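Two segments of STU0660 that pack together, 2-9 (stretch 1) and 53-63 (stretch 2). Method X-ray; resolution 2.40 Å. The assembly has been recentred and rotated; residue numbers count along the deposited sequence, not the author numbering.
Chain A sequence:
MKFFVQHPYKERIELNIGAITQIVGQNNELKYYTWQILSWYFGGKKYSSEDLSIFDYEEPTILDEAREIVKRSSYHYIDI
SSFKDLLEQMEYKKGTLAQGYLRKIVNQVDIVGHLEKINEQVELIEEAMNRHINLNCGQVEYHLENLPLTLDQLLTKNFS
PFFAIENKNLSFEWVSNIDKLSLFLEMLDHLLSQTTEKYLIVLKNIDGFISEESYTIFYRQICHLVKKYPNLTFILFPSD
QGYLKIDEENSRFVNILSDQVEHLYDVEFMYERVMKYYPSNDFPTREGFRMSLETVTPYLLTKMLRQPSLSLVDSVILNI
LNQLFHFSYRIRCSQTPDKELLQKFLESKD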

# COMPACT_ATOMS: atom_id res chain seq x y z
N LYS A 2 -16.82 38.16 14.64
CA LYS A 2 -16.87 38.29 13.20
C LYS A 2 -15.81 37.48 12.48
O LYS A 2 -14.70 37.31 12.98
N PHE A 3 -16.17 36.97 11.30
CA PHE A 3 -15.25 36.23 10.46
C PHE A 3 -15.14 37.06 9.20
O PHE A 3 -16.16 37.45 8.62
N PHE A 4 -13.92 37.37 8.78
CA PHE A 4 -13.73 38.10 7.54
C PHE A 4 -13.05 37.09 6.64
O PHE A 4 -11.84 36.90 6.67
N VAL A 5 -13.88 36.40 5.85
CA VAL A 5 -13.41 35.34 4.97
C VAL A 5 -12.79 35.83 3.69
O VAL A 5 -13.37 36.65 2.97
N GLN A 6 -11.61 35.29 3.39
CA GLN A 6 -10.89 35.66 2.20
C GLN A 6 -11.61 35.26 0.92
O GLN A 6 -12.10 34.14 0.77
N HIS A 7 -11.66 36.20 -0.02
CA HIS A 7 -12.28 36.00 -1.31
C HIS A 7 -11.18 36.12 -2.35
O HIS A 7 -10.35 37.02 -2.28
N PRO A 8 -11.17 35.24 -3.36
CA PRO A 8 -10.14 35.28 -4.40
C PRO A 8 -9.85 36.64 -5.06
O PRO A 8 -8.69 36.92 -5.36
N TYR A 9 -10.85 37.48 -5.30
CA TYR A 9 -10.54 38.76 -5.93
C TYR A 9 -11.25 40.00 -5.42
O TYR A 9 -11.05 41.10 -5.94
N SER A 53 -4.43 27.95 -6.17
CA SER A 53 -4.32 28.69 -7.42
C SER A 53 -4.94 30.08 -7.33
O SER A 53 -4.25 31.08 -7.47
N ILE A 54 -6.25 30.11 -7.09
CA ILE A 54 -7.01 31.35 -7.00
C ILE A 54 -6.54 32.32 -5.91
O ILE A 54 -6.94 33.49 -5.90
N PHE A 55 -5.72 31.85 -4.99
CA PHE A 55 -5.24 32.74 -3.95
C PHE A 55 -3.76 33.03 -4.17
O PHE A 55 -3.04 33.42 -3.25
N ASP A 56 -3.31 32.86 -5.41
CA ASP A 56 -1.91 33.09 -5.74
C ASP A 56 -0.99 32.15 -4.95
O ASP A 56 0.04 32.58 -4.43
N TYR A 57 -1.39 30.89 -4.86
CA TYR A 57 -0.63 29.85 -4.18
C TYR A 57 -0.30 30.18 -2.73
O TYR A 57 0.68 29.68 -2.17
N GLU A 58 -1.12 31.04 -2.14
CA GLU A 58 -0.97 31.44 -0.75
C GLU A 58 -2.19 30.86 -0.03
O GLU A 58 -3.29 30.87 -0.57
N GLU A 59 -1.99 30.34 1.18
CA GLU A 59 -3.11 29.76 1.91
C GLU A 59 -4.13 30.82 2.30
O GLU A 59 -3.77 31.91 2.72
N PRO A 60 -5.44 30.52 2.14
CA PRO A 60 -6.51 31.46 2.48
C PRO A 60 -6.63 31.72 3.99
O PRO A 60 -6.37 30.83 4.80
N THR A 61 -7.04 32.93 4.34
CA THR A 61 -7.15 33.30 5.74
C THR A 61 -8.53 33.80 6.17
O THR A 61 -9.34 34.21 5.34
N ILE A 62 -8.79 33.74 7.48
CA ILE A 62 -10.05 34.23 8.05
C ILE A 62 -9.68 35.14 9.22
O ILE A 62 -9.05 34.70 10.19
N LEU A 63 -10.07 36.41 9.13
CA LEU A 63 -9.75 37.39 10.17
C LEU A 63 -10.91 37.71 11.08
O LEU A 63 -12.07 37.54 10.70

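The contact runs from a short antiparallel ladder at one end to a side-chain fit beyond the strands at the other, and the rules change along the way. In the ladder the backbone sets the spacing. Phe-4 and Leu-63 form the hydrogen-bonded pair, with Phe-4 N to Leu-63 O at 2.7 Å and Leu-63 N to Phe-4 O at 3.1 Å, and their side chains leave the same face of the sheet. They meet near their roots, Phe-4 CB to Leu-63 CB at 4.1 Å. Phe-4, with chi1 m, carries its ring away from the other strand, while Leu-63 takes the m,t rotamer.

The opposite face belongs to Val-5 and Ile-62, the non-hydrogen-bonded pair. Val-5 is t and Ile-62 is m,t, and Phe-3, also chi1 m, is a second neighbour. Ile-62 lies against both neighbours, Val-5 CG2 being 4.4 Å from Ile-62 CD1, a loose touch, and Phe-3 CB 3.9 Å from Ile-62 CG2, so one branched bump serves two residues of the facing strand.

Past the strands, Gln-6 becomes the main inward peg, and it has the largest covered area of any residue in the contact. Its CA-to-CB bond points toward the other stretch, and the t,t conformation extends the chain so that its amide reaches the Phe-55 ring and the backbone at Pro-60 and Thr-61. There OE1 of Gln-6 accepts a hydrogen bond from Thr-61 N at 2.8 Å, while Gln-6 N donates to Thr-61 O at 3.2 Å. The two bonds hold Thr-61 through both its amide and its carbonyl, continuing the pairing beyond the ladder with a side chain as one acceptor. At the nitrogen end of the amide, Gln-6 NE2 is 3.9 Å from Phe-55 CD1, an oblique approach to the ring.

Phe-55 starts sideways, but its m rotamer brings the ring nearer to stretch 1, where it fills the space beside Gln-6 and Pro-8. Pro-8 CD sits 4.0 Å from Phe-55 CE1. The same proline ring, puckered C-gamma endo, meets Ile-54 through CB, 4.0 Å from Ile-54 CB; Ile-54 points toward stretch 1 in the p,t rotamer. Compact and rigid, Pro-8 is a small knob touching two larger side chains. His-7, by contrast, points away and leaves its imidazole out of the contact. The polar links across the contact are direct.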

# COMPACT_ATOMS: atom_id res chain seq x y z
CB LYS A 2 -16.74 39.76 12.79
CG LYS A 2 -17.96 40.61 13.09
CD LYS A 2 -17.70 42.05 12.71
CE LYS A 2 -18.91 42.93 13.01
NZ LYS A 2 -20.08 42.52 12.20
CB PHE A 3 -15.79 34.84 10.06
CG PHE A 3 -15.75 33.80 11.15
CD1 PHE A 3 -15.00 33.98 12.31
CD2 PHE A 3 -16.46 32.61 11.01
CE1 PHE A 3 -14.96 33.00 13.30
CE2 PHE A 3 -16.43 31.62 11.99
CZ PHE A 3 -15.68 31.82 13.14
CB PHE A 4 -12.88 39.35 7.79
CG PHE A 4 -13.66 40.49 8.39
CD1 PHE A 4 -14.52 41.24 7.60
CD2 PHE A 4 -13.57 40.77 9.75
CE1 PHE A 4 -15.29 42.27 8.15
CE2 PHE A 4 -14.34 41.79 10.31
CZ PHE A 4 -15.20 42.54 9.51
CB VAL A 5 -14.57 34.37 4.62
CG1 VAL A 5 -14.03 33.17 3.84
CG2 VAL A 5 -15.26 33.92 5.90
CB GLN A 6 -9.51 35.05 2.22
CG GLN A 6 -8.53 35.77 1.33
CD GLN A 6 -7.11 35.33 1.57
OE1 GLN A 6 -6.69 35.14 2.72
NE2 GLN A 6 -6.35 35.16 0.49
CB HIS A 7 -13.32 37.09 -1.55
CG HIS A 7 -14.12 36.90 -2.80
ND1 HIS A 7 -15.27 36.14 -2.84
CD2 HIS A 7 -13.94 37.38 -4.05
CE1 HIS A 7 -15.76 36.15 -4.07
NE2 HIS A 7 -14.97 36.90 -4.82
CB PRO A 8 -10.60 34.22 -5.39
CG PRO A 8 -12.07 34.16 -5.19
CD PRO A 8 -12.19 34.23 -3.68
CB TYR A 9 -10.70 38.65 -7.46
CG TYR A 9 -11.59 37.53 -7.95
CD1 TYR A 9 -12.98 37.56 -7.76
CD2 TYR A 9 -11.05 36.43 -8.63
CE1 TYR A 9 -13.80 36.52 -8.24
CE2 TYR A 9 -11.86 35.39 -9.11
CZ TYR A 9 -13.23 35.44 -8.91
OH TYR A 9 -14.02 34.42 -9.40
CB SER A 53 -5.01 27.94 -8.55
OG SER A 53 -4.55 26.60 -8.61
CB ILE A 54 -8.51 31.05 -6.76
CG1 ILE A 54 -8.69 30.31 -5.43
CG2 ILE A 54 -9.06 30.24 -7.91
CD1 ILE A 54 -10.14 30.10 -5.01
CB PHE A 55 -5.44 32.09 -2.58
CG PHE A 55 -6.86 31.73 -2.28
CD1 PHE A 55 -7.82 32.73 -2.13
CD2 PHE A 55 -7.25 30.40 -2.16
CE1 PHE A 55 -9.15 32.40 -1.86
CE2 PHE A 55 -8.57 30.06 -1.89
CZ PHE A 55 -9.52 31.06 -1.74
CB ASP A 56 -1.52 34.54 -5.47
CG ASP A 56 -1.54 35.37 -6.73
OD1 ASP A 56 -2.55 35.31 -7.47
OD2 ASP A 56 -0.54 36.08 -6.97
CB TYR A 57 0.64 29.56 -4.97
CG TYR A 57 0.31 29.23 -6.41
CD1 TYR A 57 -0.17 27.96 -6.76
CD2 TYR A 57 0.36 30.21 -7.40
CE1 TYR A 57 -0.59 27.68 -8.05
CE2 TYR A 57 -0.06 29.94 -8.70
CZ TYR A 57 -0.53 28.68 -9.02
OH TYR A 57 -0.96 28.41 -10.29
CB GLU A 58 -0.99 32.97 -0.64
CG GLU A 58 0.09 33.52 0.28
CD GLU A 58 1.48 33.27 -0.27
OE1 GLU A 58 1.82 33.87 -1.32
OE2 GLU A 58 2.23 32.47 0.34
CB GLU A 59 -2.62 29.05 3.17
CG GLU A 59 -1.38 28.20 2.95
CD GLU A 59 -1.13 27.23 4.07
OE1 GLU A 59 -1.35 27.59 5.25
OE2 GLU A 59 -0.71 26.09 3.78
CB PRO A 60 -7.75 30.78 1.90
CG PRO A 60 -7.43 29.33 2.06
CD PRO A 60 -5.99 29.27 1.60
CB THR A 61 -6.09 34.39 6.04
OG1 THR A 61 -4.97 33.78 6.69
CG2 THR A 61 -6.64 35.50 6.89
CB ILE A 62 -10.93 33.08 8.60
CG1 ILE A 62 -11.34 32.15 7.46
CG2 ILE A 62 -12.16 33.66 9.29
CD1 ILE A 62 -12.42 31.14 7.84
CB LEU A 63 -9.26 38.70 9.53
CG LEU A 63 -8.19 38.54 8.45
CD1 LEU A 63 -7.89 39.89 7.82
CD2 LEU A 63 -6.93 37.91 9.05